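Local coordinates for PRESAN domain-containing protein (Plasmodium falciparum, PDB 7D2W), which is of unknown function but belongs to the PHIST (PRESAN) family of malaria parasite proteins and folds as a helical bundle that probably binds other proteins, at residues A[61-66]-A[147-152]; A[118-123]-A[172-177]; A[126-131]-A[164-169]. All blocks are in the same frame, centred on the assembly; numbering follows the deposited sequence.

Interaction 1: residues A[61-66]-A[147-152]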
loop_
_atom_site.group_PDB
_atom_site.type_symbol
_atom_site.label_atom_id
_atom_site.label_comp_id
_atom_site.label_asym_id
_atom_site.label_seq_id
_atom_site.Cartn_x
_atom_site.Cartn_y
_atom_site.Cartn_z
ATOM N N GLN A 61 0.324 -0.468 29.979
ATOM C CA GLN A 61 -0.303 -1.682 30.465
ATOM C C GLN A 61 -1.558 -1.929 29.653
ATOM O O GLN A 61 -2.111 -1.008 29.047
ATOM C CB GLN A 61 -0.683 -1.578 31.947
ATOM C CG GLN A 61 0.430 -1.136 32.866
ATOM C CD GLN A 61 0.020 -1.199 34.325
ATOM O OE1 GLN A 61 -1.067 -0.751 34.698
ATOM N NE2 GLN A 61 0.884 -1.767 35.157
ATOM N N VAL A 62 -2.010 -3.178 29.656
ATOM C CA VAL A 62 -3.276 -3.529 29.018
ATOM C C VAL A 62 -4.390 -2.734 29.694
ATOM O O VAL A 62 -4.546 -2.803 30.916
ATOM C CB VAL A 62 -3.542 -5.040 29.085
ATOM C CG1 VAL A 62 -4.821 -5.385 28.339
ATOM C CG2 VAL A 62 -2.364 -5.796 28.510
ATOM N N PRO A 63 -5.159 -1.954 28.944
ATOM C CA PRO A 63 -6.260 -1.187 29.544
ATOM C C PRO A 63 -7.508 -2.043 29.660
ATOM O O PRO A 63 -7.524 -3.180 29.166
ATOM C CB PRO A 63 -6.459 -0.038 28.544
ATOM C CG PRO A 63 -6.080 -0.639 27.240
ATOM C CD PRO A 63 -4.984 -1.654 27.514
ATOM N N PRO A 64 -8.569 -1.543 30.303
ATOM C CA PRO A 64 -9.806 -2.329 30.400
ATOM C C PRO A 64 -10.397 -2.592 29.026
ATOM O O PRO A 64 -10.139 -1.864 28.066
ATOM C CB PRO A 64 -10.736 -1.443 31.232
ATOM C CG PRO A 64 -9.829 -0.565 32.016
ATOM C CD PRO A 64 -8.624 -0.329 31.142
ATOM N N ARG A 65 -11.227 -3.642 28.956
ATOM C CA ARG A 65 -11.737 -4.113 27.669
ATOM C C ARG A 65 -12.590 -3.053 26.976
ATOM O O ARG A 65 -12.491 -2.876 25.753
ATOM C CB ARG A 65 -12.535 -5.406 27.867
ATOM C CG ARG A 65 -13.622 -5.619 26.824
ATOM C CD ARG A 65 -14.432 -6.865 27.103
ATOM N NE ARG A 65 -13.670 -8.060 26.771
ATOM C CZ ARG A 65 -13.939 -8.855 25.745
ATOM N NH1 ARG A 65 -14.967 -8.593 24.949
ATOM N NH2 ARG A 65 -13.180 -9.913 25.521
ATOM N N THR A 66 -13.431 -2.334 27.740
ATOM C CA THR A 66 -14.190 -1.213 27.180
ATOM C C THR A 66 -13.274 -0.233 26.463
ATOM O O THR A 66 -13.599 0.267 25.379
ATOM C CB THR A 66 -14.953 -0.477 28.285
ATOM O OG1 THR A 66 -15.996 -1.310 28.795
ATOM C CG2 THR A 66 -15.550 0.826 27.749
ATOM N N ALA A 147 -3.806 -11.220 25.645
ATOM C CA ALA A 147 -2.496 -10.988 25.059
ATOM C C ALA A 147 -1.856 -9.741 25.662
ATOM O O ALA A 147 -2.559 -8.818 26.080
ATOM C CB ALA A 147 -2.606 -10.830 23.542
ATOM N N PRO A 148 -0.522 -9.696 25.719
ATOM C CA PRO A 148 0.165 -8.501 26.227
ATOM C C PRO A 148 -0.156 -7.275 25.383
ATOM O O PRO A 148 -0.497 -7.368 24.199
ATOM C CB PRO A 148 1.654 -8.861 26.119
ATOM C CG PRO A 148 1.700 -10.336 25.962
ATOM C CD PRO A 148 0.424 -10.734 25.279
ATOM N N ILE A 149 -0.014 -6.107 26.010
ATOM C CA ILE A 149 -0.395 -4.865 25.349
ATOM C C ILE A 149 0.430 -4.651 24.081
ATOM O O ILE A 149 -0.084 -4.151 23.073
ATOM C CB ILE A 149 -0.282 -3.676 26.328
ATOM C CG1 ILE A 149 -0.894 -2.420 25.712
ATOM C CG2 ILE A 149 1.165 -3.427 26.741
ATOM C CD1 ILE A 149 -2.307 -2.613 25.201
ATOM N N ASP A 150 1.710 -5.043 24.096
ATOM C CA ASP A 150 2.550 -4.835 22.914
ATOM C C ASP A 150 2.027 -5.630 21.729
ATOM O O ASP A 150 2.045 -5.154 20.586
ATOM C CB ASP A 150 3.995 -5.238 23.204
ATOM C CG ASP A 150 4.773 -4.157 23.919
ATOM O OD1 ASP A 150 4.204 -3.077 24.185
ATOM O OD2 ASP A 150 5.966 -4.396 24.213
ATOM N N GLU A 151 1.580 -6.857 21.987
ATOM C CA GLU A 151 1.050 -7.698 20.927
ATOM C C GLU A 151 -0.236 -7.108 20.369
ATOM O O GLU A 151 -0.451 -7.094 19.148
ATOM C CB GLU A 151 0.824 -9.120 21.462
ATOM C CG GLU A 151 0.271 -10.094 20.422
ATOM C CD GLU A 151 0.293 -11.557 20.874
ATOM O OE1 GLU A 151 0.654 -11.835 22.038
ATOM O OE2 GLU A 151 -0.040 -12.436 20.044
ATOM N N ILE A 152 -1.096 -6.609 21.250
ATOM C CA ILE A 152 -2.361 -6.031 20.810
ATOM C C ILE A 152 -2.119 -4.779 19.977
ATOM O O ILE A 152 -2.758 -4.576 18.937
ATOM C CB ILE A 152 -3.257 -5.749 22.030
ATOM C CG1 ILE A 152 -3.694 -7.074 22.667
ATOM C CG2 ILE A 152 -4.452 -4.879 21.636
ATOM C CD1 ILE A 152 -4.353 -6.906 24.026
#
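Two peptide planes and a proline ring frame the contact between Val62, Pro63 and Ile149. Over one face of the peptide joining Pro148 to Ile149 sits the CG2 methyl of Val62, 3.4 Å from Ile149 N. In return, CB and CG1 of Ile149 lie over a face of the peptide joining Gln61 to Val62, with Ile149 CG1 3.8 Å from Gln61 O. The Pro63 ring is met at its rim instead, where its CD is 3.7 Å from Ile149 CD1; these two side chains cross at about a right angle. The Val62 and Ile149 side chains pass alongside one another, pointing opposite ways, and Val62 CG2 comes within 3.7 Å of Ile149 CB. The torsions fit this: CG1 of Ile149 is anti to its backbone N (chi1 -171°), and a further bend at chi2 (53°) puts CD1 beside the proline. No hydrogen bond spans the two segments, so the grip is van der Waals contact of aliphatic carbons with backbone and ring. Ile149 is buried, whereas Val62 stays exposed at the margin. Leu68 of helix 65-93 also touches Val62 and Pro63, while Leu142 of helix 117-144 packs on Ala147. Pro148 is the N-cap of helix 149-181, and its O receives the N of Ile152 at 3.1 Å. This is the end of a helical bundle, where the turn between helices 49-58 and 65-93 packs against the start of helix 149-181.

Interaction 2: residues A[118-123]-A[172-177]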
loop_
_atom_site.group_PDB
_atom_site.type_symbol
_atom_site.label_atom_id
_atom_site.label_comp_id
_atom_site.label_asym_id
_atom_site.label_seq_id
_atom_site.Cartn_x
_atom_site.Cartn_y
_atom_site.Cartn_z
ATOM N N GLN A 118 -21.069 -0.315 -10.965
ATOM C CA GLN A 118 -21.742 -1.198 -10.018
ATOM C C GLN A 118 -20.907 -2.443 -9.730
ATOM O O GLN A 118 -20.885 -2.933 -8.598
ATOM C CB GLN A 118 -23.121 -1.584 -10.551
ATOM C CG GLN A 118 -24.229 -0.613 -10.179
ATOM N N GLY A 119 -20.200 -2.962 -10.736
ATOM C CA GLY A 119 -19.348 -4.120 -10.501
ATOM C C GLY A 119 -18.144 -3.793 -9.632
ATOM O O GLY A 119 -17.810 -4.537 -8.698
ATOM N N CYS A 120 -17.463 -2.681 -9.946
ATOM C CA CYS A 120 -16.339 -2.223 -9.133
ATOM C C CYS A 120 -16.769 -2.014 -7.687
ATOM O O CYS A 120 -16.087 -2.446 -6.747
ATOM C CB CYS A 120 -15.782 -0.914 -9.722
ATOM S SG CYS A 120 -14.751 0.064 -8.622
ATOM N N SER A 121 -17.923 -1.378 -7.501
ATOM C CA SER A 121 -18.411 -1.078 -6.162
ATOM C C SER A 121 -18.736 -2.349 -5.391
ATOM O O SER A 121 -18.414 -2.456 -4.206
ATOM C CB SER A 121 -19.639 -0.161 -6.257
ATOM O OG SER A 121 -20.137 0.129 -4.966
ATOM N N TYR A 122 -19.389 -3.324 -6.039
ATOM C CA TYR A 122 -19.668 -4.593 -5.363
ATOM C C TYR A 122 -18.373 -5.267 -4.929
ATOM O O TYR A 122 -18.228 -5.683 -3.772
ATOM C CB TYR A 122 -20.477 -5.531 -6.274
ATOM C CG TYR A 122 -20.514 -6.978 -5.783
ATOM C CD1 TYR A 122 -19.485 -7.862 -6.081
ATOM C CD2 TYR A 122 -21.578 -7.460 -5.020
ATOM C CE1 TYR A 122 -19.493 -9.169 -5.618
ATOM C CE2 TYR A 122 -21.603 -8.783 -4.568
ATOM C CZ TYR A 122 -20.551 -9.630 -4.879
ATOM O OH TYR A 122 -20.535 -10.942 -4.455
ATOM N N ASP A 123 -17.426 -5.405 -5.859
ATOM C CA ASP A 123 -16.156 -6.047 -5.538
ATOM C C ASP A 123 -15.440 -5.346 -4.389
ATOM O O ASP A 123 -14.969 -5.996 -3.442
ATOM C CB ASP A 123 -15.278 -6.073 -6.790
ATOM C CG ASP A 123 -13.959 -6.782 -6.571
ATOM O OD1 ASP A 123 -13.962 -7.932 -6.077
ATOM O OD2 ASP A 123 -12.917 -6.182 -6.902
ATOM N N VAL A 172 -5.095 -0.080 -7.741
ATOM C CA VAL A 172 -4.250 -0.522 -8.846
ATOM C C VAL A 172 -5.064 -1.337 -9.846
ATOM O O VAL A 172 -5.002 -1.107 -11.061
ATOM C CB VAL A 172 -3.056 -1.319 -8.281
ATOM C CG1 VAL A 172 -2.430 -2.229 -9.325
ATOM C CG2 VAL A 172 -2.021 -0.354 -7.693
ATOM N N LYS A 173 -5.854 -2.290 -9.341
ATOM C CA LYS A 173 -6.663 -3.150 -10.203
ATOM C C LYS A 173 -7.620 -2.342 -11.076
ATOM O O LYS A 173 -7.718 -2.581 -12.285
ATOM C CB LYS A 173 -7.441 -4.160 -9.354
ATOM C CG LYS A 173 -8.445 -5.009 -10.168
ATOM C CD LYS A 173 -8.917 -6.239 -9.393
ATOM C CE LYS A 173 -9.958 -5.864 -8.341
ATOM N NZ LYS A 173 -10.291 -6.988 -7.391
ATOM N N TYR A 174 -8.359 -1.393 -10.481
ATOM C CA TYR A 174 -9.369 -0.677 -11.250
ATOM C C TYR A 174 -8.772 0.473 -12.042
ATOM O O TYR A 174 -9.328 0.851 -13.079
ATOM C CB TYR A 174 -10.502 -0.182 -10.333
ATOM C CG TYR A 174 -11.370 -1.346 -9.968
ATOM C CD1 TYR A 174 -12.262 -1.879 -10.897
ATOM C CD2 TYR A 174 -11.234 -1.979 -8.741
ATOM C CE1 TYR A 174 -13.021 -2.985 -10.598
ATOM C CE2 TYR A 174 -11.994 -3.093 -8.427
ATOM C CZ TYR A 174 -12.875 -3.592 -9.364
ATOM O OH TYR A 174 -13.621 -4.694 -9.062
ATOM N N GLU A 175 -7.654 1.044 -11.583
ATOM C CA GLU A 175 -7.009 2.074 -12.389
ATOM C C GLU A 175 -6.618 1.520 -13.750
ATOM O O GLU A 175 -6.771 2.201 -14.777
ATOM C CB GLU A 175 -5.781 2.636 -11.685
ATOM C CG GLU A 175 -5.336 3.946 -12.307
ATOM C CD GLU A 175 -4.008 4.439 -11.767
ATOM O OE1 GLU A 175 -3.491 3.833 -10.814
ATOM O OE2 GLU A 175 -3.479 5.435 -12.300
ATOM N N LYS A 176 -6.138 0.279 -13.778
ATOM C CA LYS A 176 -5.757 -0.331 -15.043
ATOM C C LYS A 176 -6.982 -0.577 -15.911
ATOM O O LYS A 176 -6.990 -0.228 -17.098
ATOM C CB LYS A 176 -5.004 -1.637 -14.793
ATOM C CG LYS A 176 -3.593 -1.445 -14.279
ATOM C CD LYS A 176 -2.820 -2.758 -14.246
ATOM C CE LYS A 176 -2.748 -3.337 -12.838
ATOM N NZ LYS A 176 -1.353 -3.726 -12.474
ATOM N N ILE A 177 -8.031 -1.171 -15.333
ATOM C CA ILE A 177 -9.226 -1.493 -16.111
ATOM C C ILE A 177 -9.868 -0.224 -16.652
ATOM O O ILE A 177 -10.206 -0.141 -17.837
ATOM C CB ILE A 177 -10.229 -2.300 -15.268
ATOM C CG1 ILE A 177 -9.572 -3.538 -14.683
ATOM C CG2 ILE A 177 -11.402 -2.738 -16.125
ATOM C CD1 ILE A 177 -10.399 -4.159 -13.586
#
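Cys120 and Tyr174 form the tightly packed half of this contact between antiparallel helices. The Cys120 sulfur sits over the centre of the Tyr174 ring, SG 3.8 Å from the ring centroid and only 7° off the normal, a sulfur-aromatic contact. Cys120 CB covers the same face nearer one side, 3.6 Å from Tyr174 CE1, adding a CH-pi contact. Both residues are buried, and Leu90 of helix 65-93 touches each of them, so this side faces the bundle interior. Tyr174 CG is anti to its carbonyl carbon (chi1 -75°), and the ring spans the gap between the axes of segments 118-123 and 172-177, 11.8 Å apart at closest approach.

The other half is polar and lies toward solvent, between the partly exposed Asp123 and Lys173. These two reach toward each other tip to tip, and Asp123 OD2 offers its syn lone pair to Lys173 NZ, 2.8 Å away, in a salt bridge. The same oxygen accepts the phenol: Tyr174 OH donates to Asp123 OD2 over 2.7 Å, arriving on the anti side and 32° out of the carboxylate plane. That acceptor lies at the edge of the tyrosine ring, near its plane. One carboxylate oxygen is therefore held by two donors, and the bond from Tyr174 OH restrains the phenol end of the ring; the nearby ammonium and phenol would both be expected to stabilise the negative charge on Asp123.

Interaction 3: residues A[126-131]-A[164-169]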
loop_
_atom_site.group_PDB
_atom_site.type_symbol
_atom_site.label_atom_id
_atom_site.label_comp_id
_atom_site.label_asym_id
_atom_site.label_seq_id
_atom_site.Cartn_x
_atom_site.Cartn_y
_atom_site.Cartn_z
ATOM N N MET A 126 -17.305 -5.861 -1.089
ATOM C CA MET A 126 -17.171 -7.230 -0.589
ATOM C C MET A 126 -15.779 -7.493 -0.007
ATOM O O MET A 126 -15.651 -8.155 1.032
ATOM C CB MET A 126 -17.477 -8.229 -1.704
ATOM C CG MET A 126 -17.597 -9.642 -1.185
ATOM S SD MET A 126 -19.023 -9.949 -0.129
ATOM C CE MET A 126 -20.245 -8.884 -0.889
ATOM N N MET A 127 -14.722 -7.010 -0.664
ATOM C CA MET A 127 -13.380 -7.214 -0.122
ATOM C C MET A 127 -13.217 -6.500 1.223
ATOM O O MET A 127 -12.718 -7.090 2.189
ATOM C CB MET A 127 -12.312 -6.743 -1.120
ATOM C CG MET A 127 -12.198 -7.614 -2.406
ATOM S SD MET A 127 -11.872 -9.353 -2.056
ATOM C CE MET A 127 -10.179 -9.249 -1.428
ATOM N N VAL A 128 -13.653 -5.240 1.320
ATOM C CA VAL A 128 -13.409 -4.515 2.574
ATOM C C VAL A 128 -14.317 -5.035 3.684
ATOM O O VAL A 128 -13.890 -5.165 4.840
ATOM C CB VAL A 128 -13.523 -2.981 2.402
ATOM C CG1 VAL A 128 -12.500 -2.463 1.386
ATOM C CG2 VAL A 128 -14.934 -2.531 2.052
ATOM N N SER A 129 -15.567 -5.370 3.366
ATOM C CA SER A 129 -16.444 -5.831 4.434
ATOM C C SER A 129 -15.983 -7.188 4.961
ATOM O O SER A 129 -16.027 -7.432 6.174
ATOM C CB SER A 129 -17.898 -5.871 3.962
ATOM O OG SER A 129 -18.078 -6.960 3.079
ATOM N N THR A 130 -15.491 -8.069 4.083
ATOM C CA THR A 130 -14.983 -9.356 4.546
ATOM C C THR A 130 -13.710 -9.181 5.365
ATOM O O THR A 130 -13.497 -9.887 6.360
ATOM C CB THR A 130 -14.727 -10.290 3.362
ATOM O OG1 THR A 130 -15.939 -10.465 2.619
ATOM C CG2 THR A 130 -14.246 -11.635 3.860
ATOM N N LEU A 131 -12.846 -8.237 4.967
ATOM C CA LEU A 131 -11.637 -8.014 5.758
ATOM C C LEU A 131 -11.984 -7.481 7.139
ATOM O O LEU A 131 -11.387 -7.893 8.139
ATOM C CB LEU A 131 -10.670 -7.059 5.043
ATOM C CG LEU A 131 -9.344 -6.777 5.775
ATOM C CD1 LEU A 131 -8.554 -8.054 6.108
ATOM C CD2 LEU A 131 -8.460 -5.825 4.966
ATOM N N ASP A 164 -4.693 -0.711 4.332
ATOM C CA ASP A 164 -4.045 0.165 3.367
ATOM C C ASP A 164 -3.573 -0.624 2.149
ATOM O O ASP A 164 -3.673 -0.140 1.012
ATOM C CB ASP A 164 -2.867 0.894 4.010
ATOM C CG ASP A 164 -3.302 1.953 5.007
ATOM O OD1 ASP A 164 -4.509 2.330 5.029
ATOM O OD2 ASP A 164 -2.419 2.413 5.767
ATOM N N LYS A 165 -3.060 -1.835 2.365
ATOM C CA LYS A 165 -2.628 -2.652 1.232
ATOM C C LYS A 165 -3.818 -3.095 0.395
ATOM O O LYS A 165 -3.742 -3.105 -0.837
ATOM C CB LYS A 165 -1.825 -3.867 1.695
ATOM C CG LYS A 165 -1.622 -4.913 0.560
ATOM C CD LYS A 165 -0.217 -5.454 0.456
ATOM C CE LYS A 165 -0.074 -6.419 -0.743
ATOM N NZ LYS A 165 -0.149 -5.773 -2.112
ATOM N N LEU A 166 -4.932 -3.457 1.040
ATOM C CA LEU A 166 -6.115 -3.822 0.265
ATOM C C LEU A 166 -6.608 -2.637 -0.558
ATOM O O LEU A 166 -6.926 -2.788 -1.741
ATOM C CB LEU A 166 -7.225 -4.350 1.187
ATOM C CG LEU A 166 -8.581 -4.574 0.504
ATOM C CD1 LEU A 166 -8.471 -5.599 -0.593
ATOM C CD2 LEU A 166 -9.646 -4.993 1.517
ATOM N N HIS A 167 -6.666 -1.444 0.045
ATOM C CA HIS A 167 -7.101 -0.268 -0.707
ATOM C C HIS A 167 -6.160 0.012 -1.875
ATOM O O HIS A 167 -6.596 0.433 -2.951
ATOM C CB HIS A 167 -7.182 0.950 0.216
ATOM C CG HIS A 167 -8.325 0.905 1.182
ATOM N ND1 HIS A 167 -8.280 1.520 2.413
ATOM C CD2 HIS A 167 -9.545 0.324 1.095
ATOM C CE1 HIS A 167 -9.422 1.321 3.046
ATOM N NE2 HIS A 167 -10.207 0.595 2.268
ATOM N N THR A 168 -4.866 -0.210 -1.672
ATOM C CA THR A 168 -3.906 -0.054 -2.759
ATOM C C THR A 168 -4.153 -1.090 -3.848
ATOM O O THR A 168 -4.181 -0.756 -5.038
ATOM C CB THR A 168 -2.483 -0.175 -2.213
ATOM O OG1 THR A 168 -2.269 0.848 -1.239
ATOM C CG2 THR A 168 -1.441 -0.014 -3.339
ATOM N N ASP A 169 -4.336 -2.355 -3.453
ATOM C CA ASP A 169 -4.584 -3.414 -4.427
ATOM C C ASP A 169 -5.806 -3.105 -5.278
ATOM O O ASP A 169 -5.780 -3.279 -6.506
ATOM C CB ASP A 169 -4.761 -4.753 -3.715
ATOM C CG ASP A 169 -3.456 -5.324 -3.212
ATOM O OD1 ASP A 169 -2.398 -4.708 -3.452
ATOM O OD2 ASP A 169 -3.492 -6.371 -2.543
#
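Leu166 packs into a patch made by Met127, Val128 and Leu131, an apolar contact between two neighbouring antiparallel helices close to the centre of the folded chain, about 6 Å from it centre to centre. The segments of helix 117-144 and helix 149-181 run with their axes 10.8 Å apart and their directions 168° from each other. Leu166 CD2 does most of the touching: it meets Leu131 CD2 tip to tip at 3.7 Å, lies 3.8 Å from Val128 CG1, and also rests against the backbone oxygen of Met127. Its other methyl, CD1, points to Met127, 4.0 Å from the CB of that residue. The Met127 chain, bent at chi2 and chi3, curls back so that its CE too comes close to Leu166 CD1. Leu166 CG is anti to the backbone N (chi1 172°), on the side facing helix 117-144. Apolar packing between adjacent antiparallel helices is a usual feature of the four-helix bundle, the fold of this protein. Deeper in the bundle, Val128 CG1 approaches the edge of the His167 imidazole near its plane, 3.9 Å from NE2. That nitrogen is hydrogen-bonded to Thr83 OG1 of helix 65-93, tying a third helix to the contact, while Phe163 packs on both Val128 and Leu131. On the far side of helix 149-181 from helix 117-144, Thr168 packs on Asp161 of the second subunit. Thr168 OG1 bonds back to Asp164 O of its own helix at 2.8 Å, sharing that carbonyl with Thr168 N from the other face of its plane.

Helix 149-181 runs through all three contacts. Interaction 1 takes its first turn, interaction 3 its middle and interaction 2 a stretch nearer its C-terminal end. Interactions 2 and 3 pair it with the same partner, helix 117-144; their centres are about 12 Å apart, and because the helices are antiparallel, interaction 3 is nested within the loop that interaction 2 closes. Interaction 1 lies at the other end of the bundle, its centre about 26 Å from that of interaction 3 and about 38 Å from that of interaction 2. The second subunit touches segments of interactions 2 and 3 but not of interaction 1. A bound mercury ion lies about 10 Å from the Lys173 side chain in interaction 2.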